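Local coordinates for CRISPR-associated endonuclease Cas12b (Alicyclobacillus acidoterrestris, PDB 5U31), which uses a guide RNA to recognise PAM-flanked DNA complementary to the guide and cleaves it with a RuvC nuclease domain, defending the bacterium against mobile genetic elements, at residues Q471-R485 and R499-Q512. The protein carries 3 engineered substitutions. Sequence-based numbering, arbitrary orientation.
With nucleotides of chain C; nucleotides of chain B.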
loop_
_atom_site.group_PDB
_atom_site.type_symbol
_atom_site.label_atom_id
_atom_site.label_comp_id
_atom_site.label_asym_id
_atom_site.label_seq_id
_atom_site.Cartn_x
_atom_site.Cartn_y
_atom_site.Cartn_z
ATOM N N GLN A 471 1.832 -17.877 -27.840
ATOM C CA GLN A 471 1.790 -16.987 -28.993
ATOM C C GLN A 471 2.019 -15.555 -28.528
ATOM O O GLN A 471 1.428 -15.118 -27.535
ATOM C CB GLN A 471 0.448 -17.092 -29.723
ATOM C CG GLN A 471 0.127 -18.470 -30.294
ATOM C CD GLN A 471 -0.605 -19.366 -29.308
ATOM O OE1 GLN A 471 -0.926 -18.955 -28.190
ATOM N NE2 GLN A 471 -0.874 -20.599 -29.723
ATOM N N HIS A 472 2.877 -14.831 -29.242
ATOM C CA HIS A 472 3.130 -13.439 -28.904
ATOM C C HIS A 472 1.854 -12.619 -29.045
ATOM O O HIS A 472 1.007 -12.889 -29.901
ATOM C CB HIS A 472 4.220 -12.857 -29.802
ATOM C CG HIS A 472 5.467 -13.680 -29.846
ATOM N ND1 HIS A 472 6.227 -13.940 -28.727
ATOM C CD2 HIS A 472 6.089 -14.300 -30.876
ATOM C CE1 HIS A 472 7.260 -14.690 -29.064
ATOM N NE2 HIS A 472 7.201 -14.921 -30.363
ATOM N N PHE A 473 1.715 -11.615 -28.183
ATOM C CA PHE A 473 0.598 -10.688 -28.275
ATOM C C PHE A 473 0.829 -9.697 -29.407
ATOM O O PHE A 473 1.968 -9.374 -29.752
ATOM C CB PHE A 473 0.419 -9.910 -26.972
ATOM C CG PHE A 473 0.263 -10.767 -25.752
ATOM C CD1 PHE A 473 -0.946 -11.379 -25.468
ATOM C CD2 PHE A 473 1.315 -10.928 -24.864
ATOM C CE1 PHE A 473 -1.094 -12.157 -24.334
ATOM C CE2 PHE A 473 1.172 -11.702 -23.733
ATOM C CZ PHE A 473 -0.033 -12.318 -23.467
ATOM N N THR A 474 -0.261 -9.196 -29.973
ATOM C CA THR A 474 -0.164 -8.115 -30.940
ATOM C C THR A 474 -0.328 -6.783 -30.222
ATOM O O THR A 474 -1.130 -6.659 -29.291
ATOM C CB THR A 474 -1.210 -8.266 -32.047
ATOM O OG1 THR A 474 -2.524 -8.084 -31.506
ATOM C CG2 THR A 474 -1.113 -9.647 -32.675
ATOM N N GLY A 475 0.456 -5.791 -30.641
ATOM C CA GLY A 475 0.459 -4.521 -29.947
ATOM C C GLY A 475 0.873 -3.379 -30.847
ATOM O O GLY A 475 1.287 -3.572 -31.993
ATOM N N GLU A 476 0.755 -2.172 -30.302
ATOM C CA GLU A 476 1.108 -0.956 -31.012
ATOM C C GLU A 476 1.914 -0.052 -30.096
ATOM O O GLU A 476 1.712 -0.036 -28.878
ATOM C CB GLU A 476 -0.132 -0.194 -31.499
ATOM C CG GLU A 476 -0.915 -0.859 -32.617
ATOM C CD GLU A 476 -2.168 -0.075 -32.960
ATOM O OE1 GLU A 476 -2.479 0.886 -32.222
ATOM O OE2 GLU A 476 -2.838 -0.413 -33.960
ATOM N N PHE A 477 2.836 0.696 -30.692
ATOM C CA PHE A 477 3.502 1.760 -29.961
ATOM C C PHE A 477 2.501 2.860 -29.646
ATOM O O PHE A 477 1.588 3.137 -30.431
ATOM C CB PHE A 477 4.669 2.325 -30.765
ATOM C CG PHE A 477 5.879 1.437 -30.796
ATOM C CD1 PHE A 477 6.705 1.333 -29.688
ATOM C CD2 PHE A 477 6.208 0.730 -31.941
ATOM C CE1 PHE A 477 7.823 0.524 -29.715
ATOM C CE2 PHE A 477 7.327 -0.083 -31.974
ATOM C CZ PHE A 477 8.134 -0.186 -30.858
ATOM N N GLY A 478 2.663 3.478 -28.483
ATOM C CA GLY A 478 1.809 4.577 -28.084
ATOM C C GLY A 478 2.622 5.828 -27.842
ATOM O O GLY A 478 3.736 5.951 -28.361
ATOM N N GLY A 479 2.085 6.754 -27.055
ATOM C CA GLY A 479 2.812 7.969 -26.757
ATOM C C GLY A 479 4.087 7.698 -25.984
ATOM O O GLY A 479 4.267 6.656 -25.356
ATOM N N ALA A 480 4.992 8.669 -26.044
ATOM C CA ALA A 480 6.270 8.603 -25.361
ATOM C C ALA A 480 6.521 9.925 -24.659
ATOM O O ALA A 480 5.964 10.960 -25.030
ATOM C CB ALA A 480 7.416 8.299 -26.330
ATOM N N LYS A 481 7.362 9.888 -23.631
ATOM C CA LYS A 481 7.721 11.105 -22.922
ATOM C C LYS A 481 9.209 11.091 -22.613
ATOM O O LYS A 481 9.781 10.039 -22.314
ATOM C CB LYS A 481 6.895 11.283 -21.635
ATOM C CG LYS A 481 7.022 10.159 -20.617
ATOM C CD LYS A 481 6.238 10.448 -19.332
ATOM C CE LYS A 481 4.895 9.734 -19.309
ATOM N NZ LYS A 481 3.915 10.372 -20.225
ATOM N N ILE A 482 9.826 12.263 -22.698
ATOM C CA ILE A 482 11.260 12.415 -22.487
ATOM C C ILE A 482 11.510 12.723 -21.018
ATOM O O ILE A 482 11.050 13.749 -20.502
ATOM C CB ILE A 482 11.836 13.519 -23.384
ATOM C CG1 ILE A 482 11.816 13.063 -24.838
ATOM C CG2 ILE A 482 13.240 13.876 -22.952
ATOM C CD1 ILE A 482 12.129 14.155 -25.802
ATOM N N GLN A 483 12.249 11.843 -20.348
ATOM C CA GLN A 483 12.508 11.959 -18.923
ATOM C C GLN A 483 14.003 12.009 -18.640
ATOM O O GLN A 483 14.821 11.484 -19.402
ATOM C CB GLN A 483 11.915 10.787 -18.144
ATOM C CG GLN A 483 10.462 10.497 -18.404
ATOM C CD GLN A 483 9.963 9.378 -17.521
ATOM O OE1 GLN A 483 8.943 8.751 -17.801
ATOM N NE2 GLN A 483 10.690 9.118 -16.439
ATOM N N CYS A 484 14.337 12.642 -17.518
ATOM C CA CYS A 484 15.651 12.597 -16.900
ATOM C C CYS A 484 15.488 12.116 -15.463
ATOM O O CYS A 484 14.384 12.096 -14.913
ATOM C CB CYS A 484 16.336 13.968 -16.931
ATOM S SG CYS A 484 16.511 14.686 -18.574
ATOM N N ARG A 485 16.606 11.734 -14.851
ATOM C CA ARG A 485 16.587 11.327 -13.453
ATOM C C ARG A 485 16.349 12.533 -12.549
ATOM O O ARG A 485 16.831 13.636 -12.821
ATOM C CB ARG A 485 17.904 10.653 -13.077
ATOM C CG ARG A 485 18.228 9.379 -13.829
ATOM C CD ARG A 485 19.662 8.956 -13.535
ATOM N NE ARG A 485 19.950 7.607 -14.009
ATOM C CZ ARG A 485 19.728 6.506 -13.299
ATOM N NH1 ARG A 485 19.211 6.594 -12.080
ATOM N NH2 ARG A 485 20.021 5.318 -13.807
ATOM N N ARG A 499 24.559 14.078 -18.164
ATOM C CA ARG A 499 23.120 14.026 -17.934
ATOM C C ARG A 499 22.446 13.055 -18.893
ATOM O O ARG A 499 22.260 13.363 -20.071
ATOM C CB ARG A 499 22.491 15.413 -18.085
ATOM C CG ARG A 499 20.993 15.443 -17.779
ATOM C CD ARG A 499 20.331 16.729 -18.261
ATOM N NE ARG A 499 20.954 17.929 -17.705
ATOM C CZ ARG A 499 20.558 18.527 -16.586
ATOM N NH1 ARG A 499 19.541 18.032 -15.895
ATOM N NH2 ARG A 499 21.179 19.618 -16.154
ATOM N N ASP A 500 22.076 11.885 -18.378
ATOM C CA ASP A 500 21.392 10.888 -19.187
ATOM C C ASP A 500 19.968 11.333 -19.504
ATOM O O ASP A 500 19.298 11.975 -18.690
ATOM C CB ASP A 500 21.372 9.542 -18.462
ATOM C CG ASP A 500 22.764 9.002 -18.187
ATOM O OD1 ASP A 500 23.687 9.286 -18.981
ATOM O OD2 ASP A 500 22.934 8.281 -17.179
ATOM N N VAL A 501 19.503 10.978 -20.700
ATOM C CA VAL A 501 18.148 11.277 -21.151
ATOM C C VAL A 501 17.475 9.970 -21.548
ATOM O O VAL A 501 18.066 9.152 -22.263
ATOM C CB VAL A 501 18.145 12.279 -22.320
ATOM C CG1 VAL A 501 16.724 12.628 -22.728
ATOM C CG2 VAL A 501 18.897 13.528 -21.929
ATOM N N TYR A 502 16.246 9.773 -21.077
ATOM C CA TYR A 502 15.473 8.571 -21.345
ATOM C C TYR A 502 14.218 8.918 -22.134
ATOM O O TYR A 502 13.730 10.050 -22.098
ATOM C CB TYR A 502 15.069 7.858 -20.044
ATOM C CG TYR A 502 16.225 7.398 -19.188
ATOM C CD1 TYR A 502 16.649 6.077 -19.213
ATOM C CD2 TYR A 502 16.890 8.281 -18.350
ATOM C CE1 TYR A 502 17.706 5.648 -18.428
ATOM C CE2 TYR A 502 17.947 7.862 -17.562
ATOM C CZ TYR A 502 18.351 6.545 -17.606
ATOM O OH TYR A 502 19.403 6.123 -16.827
ATOM N N LEU A 503 13.692 7.925 -22.848
ATOM C CA LEU A 503 12.397 8.027 -23.508
ATOM C C LEU A 503 11.481 6.963 -22.924
ATOM O O LEU A 503 11.777 5.768 -23.009
ATOM C CB LEU A 503 12.510 7.854 -25.025
ATOM C CG LEU A 503 11.180 8.095 -25.747
ATOM C CD1 LEU A 503 10.767 9.549 -25.596
ATOM C CD2 LEU A 503 11.247 7.734 -27.208
ATOM N N ASN A 504 10.373 7.394 -22.338
ATOM C CA ASN A 504 9.432 6.485 -21.698
ATOM C C ASN A 504 8.353 6.168 -22.717
ATOM O O ASN A 504 7.468 6.987 -22.970
ATOM C CB ASN A 504 8.859 7.124 -20.440
ATOM C CG ASN A 504 8.119 6.143 -19.561
ATOM O OD1 ASN A 504 7.463 5.215 -20.037
ATOM N ND2 ASN A 504 8.210 6.357 -18.256
ATOM N N VAL A 505 8.421 4.981 -23.309
ATOM C CA VAL A 505 7.540 4.610 -24.408
ATOM C C VAL A 505 6.385 3.783 -23.870
ATOM O O VAL A 505 6.598 2.775 -23.186
ATOM C CB VAL A 505 8.298 3.839 -25.498
ATOM C CG1 VAL A 505 7.331 3.420 -26.580
ATOM C CG2 VAL A 505 9.411 4.696 -26.077
ATOM N N SER A 506 5.164 4.201 -24.194
ATOM C CA SER A 506 3.965 3.457 -23.841
ATOM C C SER A 506 3.666 2.427 -24.921
ATOM O O SER A 506 3.591 2.765 -26.105
ATOM C CB SER A 506 2.774 4.399 -23.666
ATOM O OG SER A 506 3.016 5.341 -22.637
ATOM N N VAL A 507 3.500 1.174 -24.511
ATOM C CA VAL A 507 3.159 0.082 -25.415
ATOM C C VAL A 507 1.759 -0.393 -25.066
ATOM O O VAL A 507 1.462 -0.659 -23.896
ATOM C CB VAL A 507 4.166 -1.077 -25.315
ATOM C CG1 VAL A 507 3.924 -2.072 -26.435
ATOM C CG2 VAL A 507 5.596 -0.557 -25.355
ATOM N N ARG A 508 0.898 -0.494 -26.074
ATOM C CA ARG A 508 -0.449 -1.018 -25.895
ATOM C C ARG A 508 -0.462 -2.457 -26.390
ATOM O O ARG A 508 -0.178 -2.713 -27.564
ATOM C CB ARG A 508 -1.480 -0.175 -26.645
ATOM C CG ARG A 508 -1.230 1.321 -26.582
ATOM C CD ARG A 508 -2.388 2.106 -27.177
ATOM N NE ARG A 508 -3.420 2.368 -26.179
ATOM C CZ ARG A 508 -3.370 3.372 -25.310
ATOM N NH1 ARG A 508 -4.346 3.540 -24.428
ATOM N NH2 ARG A 508 -2.340 4.209 -25.323
ATOM N N VAL A 509 -0.791 -3.387 -25.499
ATOM C CA VAL A 509 -0.711 -4.816 -25.778
ATOM C C VAL A 509 -2.115 -5.401 -25.725
ATOM O O VAL A 509 -2.855 -5.168 -24.765
ATOM C CB VAL A 509 0.219 -5.533 -24.786
ATOM C CG1 VAL A 509 0.347 -6.988 -25.152
ATOM C CG2 VAL A 509 1.585 -4.870 -24.765
ATOM N N GLN A 510 -2.469 -6.169 -26.752
ATOM C CA GLN A 510 -3.810 -6.711 -26.921
ATOM C C GLN A 510 -3.838 -8.155 -26.429
ATOM O O GLN A 510 -3.062 -8.990 -26.903
ATOM C CB GLN A 510 -4.230 -6.626 -28.389
ATOM C CG GLN A 510 -5.699 -6.873 -28.662
ATOM C CD GLN A 510 -6.090 -6.519 -30.085
ATOM O OE1 GLN A 510 -5.262 -6.548 -30.995
ATOM N NE2 GLN A 510 -7.356 -6.171 -30.282
ATOM N N SER A 511 -4.730 -8.440 -25.484
ATOM C CA SER A 511 -4.836 -9.775 -24.920
ATOM C C SER A 511 -5.516 -10.722 -25.906
ATOM O O SER A 511 -6.238 -10.300 -26.812
ATOM C CB SER A 511 -5.619 -9.740 -23.608
ATOM O OG SER A 511 -6.995 -9.519 -23.847
ATOM N N GLN A 512 -5.281 -12.023 -25.712
ATOM C CA GLN A 512 -5.840 -13.018 -26.624
ATOM C C GLN A 512 -7.355 -12.899 -26.715
ATOM O O GLN A 512 -7.933 -13.069 -27.794
ATOM C CB GLN A 512 -5.443 -14.423 -26.183
ATOM C CG GLN A 512 -3.953 -14.662 -26.170
ATOM C CD GLN A 512 -3.614 -16.092 -25.828
ATOM O OE1 GLN A 512 -4.503 -16.930 -25.668
ATOM N NE2 GLN A 512 -2.321 -16.385 -25.716
ATOM P P DG C 20 -3.894 11.450 -22.906
ATOM O OP1 DG C 20 -3.901 12.367 -24.068
ATOM O OP2 DG C 20 -5.068 10.608 -22.596
ATOM O "O5'" DG C 20 -2.646 10.462 -23.036
ATOM C "C5'" DG C 20 -1.353 10.984 -23.264
ATOM C "C4'" DG C 20 -0.316 9.877 -23.302
ATOM O "O4'" DG C 20 0.014 9.462 -21.959
ATOM C "C3'" DG C 20 -0.752 8.595 -23.982
ATOM O "O3'" DG C 20 -0.649 8.730 -25.403
ATOM C "C2'" DG C 20 0.285 7.621 -23.435
ATOM C "C1'" DG C 20 0.443 8.110 -21.988
ATOM N N9 DG C 20 -0.354 7.337 -21.042
ATOM C C8 DG C 20 -1.657 7.563 -20.673
ATOM N N7 DG C 20 -2.115 6.687 -19.820
ATOM C C5 DG C 20 -1.046 5.821 -19.614
ATOM C C6 DG C 20 -0.942 4.673 -18.789
ATOM O O6 DG C 20 -1.803 4.176 -18.051
ATOM N N1 DG C 20 0.320 4.090 -18.875
ATOM C C2 DG C 20 1.350 4.555 -19.661
ATOM N N2 DG C 20 2.493 3.860 -19.613
ATOM N N3 DG C 20 1.264 5.625 -20.440
ATOM C C4 DG C 20 0.043 6.207 -20.365
ATOM P P U B 31 20.097 2.460 -16.452
ATOM O OP1 U B 31 20.306 3.858 -16.001
ATOM O OP2 U B 31 21.152 1.439 -16.245
ATOM O "O5'" U B 31 18.763 1.959 -15.755
ATOM C "C5'" U B 31 17.709 2.870 -15.498
ATOM C "C4'" U B 31 16.660 2.237 -14.629
ATOM O "O4'" U B 31 16.059 1.122 -15.328
ATOM C "C3'" U B 31 17.165 1.628 -13.337
ATOM O "O3'" U B 31 17.360 2.598 -12.325
ATOM C "C2'" U B 31 16.085 0.605 -13.012
ATOM O "O2'" U B 31 14.946 1.242 -12.450
ATOM C "C1'" U B 31 15.711 0.111 -14.408
ATOM N N1 U B 31 16.420 -1.127 -14.797
ATOM C C2 U B 31 15.870 -2.330 -14.406
ATOM O O2 U B 31 14.853 -2.400 -13.746
ATOM N N3 U B 31 16.553 -3.447 -14.809
ATOM C C4 U B 31 17.703 -3.469 -15.557
ATOM O O4 U B 31 18.204 -4.554 -15.836
ATOM C C5 U B 31 18.209 -2.183 -15.934
ATOM C C6 U B 31 17.563 -1.077 -15.556
ATOM P P DG C 21 -1.395 7.699 -26.391
ATOM O OP1 DG C 21 -1.463 6.370 -25.750
ATOM O OP2 DG C 21 -0.788 7.836 -27.732
ATOM O "O5'" DG C 21 -2.873 8.273 -26.497
ATOM C "C5'" DG C 21 -3.173 9.305 -27.429
ATOM C "C4'" DG C 21 -4.552 9.079 -28.012
ATOM O "O4'" DG C 21 -5.418 10.194 -27.699
ATOM C "C3'" DG C 21 -4.603 8.904 -29.526
ATOM O "O3'" DG C 21 -5.321 7.735 -29.831
ATOM C "C2'" DG C 21 -5.340 10.153 -30.014
ATOM C "C1'" DG C 21 -6.220 10.458 -28.819
ATOM N N9 DG C 21 -6.666 11.839 -28.736
ATOM C C8 DG C 21 -5.946 12.914 -28.278
ATOM N N7 DG C 21 -6.618 14.031 -28.300
ATOM C C5 DG C 21 -7.863 13.670 -28.800
ATOM C C6 DG C 21 -9.011 14.459 -29.051
ATOM O O6 DG C 21 -9.163 15.674 -28.872
ATOM N N1 DG C 21 -10.054 13.698 -29.564
ATOM C C2 DG C 21 -10.000 12.348 -29.800
ATOM N N2 DG C 21 -11.108 11.789 -30.296
ATOM N N3 DG C 21 -8.938 11.594 -29.561
ATOM C C4 DG C 21 -7.909 12.322 -29.068
#
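Arg485 and Tyr502 converge on an RNA phosphate: each has CG anti to the carbonyl carbon (chi1 -62° and -61°), and the arginine chain runs extended to NE. Its NH2 donates to OP1 of U31 of chain B over 2.7 Å, at the guanidinium edge; Tyr502 OH gives its proton to the same OP1 at 2.6 Å, and Arg485 NE makes only a weak bond to that hydroxyl. Arginine supplies charge and several N-H groups, tyrosine a rigid reach, and Lys8 adds a cation-pi contact to the ring.

Next along this face, Asn504 ND2 donates to Gln483 OE1 at 2.5 Å, the two amide planes 36° apart. Asn504 ND2 also bonds a sugar of the bound RNA, consistent with the glutamine positioning an amide that grips the RNA backbone.

The opposite face is apolar, and branched aliphatic side chains suit its buried setting: Leu503 CD1 lies 3.7 Å from both Ala480 CB and Ile482 CG1, while Val505 CG1 meets the edge of the Phe477 ring, which stacks on Phe407.

At Gly478 and Gly479 the register slips by one residue. Gly478 N donates to Ser506 O, and Ser506 N returns a bond to Gly479 O at 2.9 Å. Gly479, with no side chain, lets the target strand come close to the backbone; N3 of DG20 of chain C accepts a hydrogen bond from Ser506 OG, and Gly479 N lies 3.1 Å from OP2 of DG21 of chain C. Together with Arg508, this amide binds the phosphate lock on the target strand, at a beta bulge between antiparallel strands of the WED-II (OBD-II) domain.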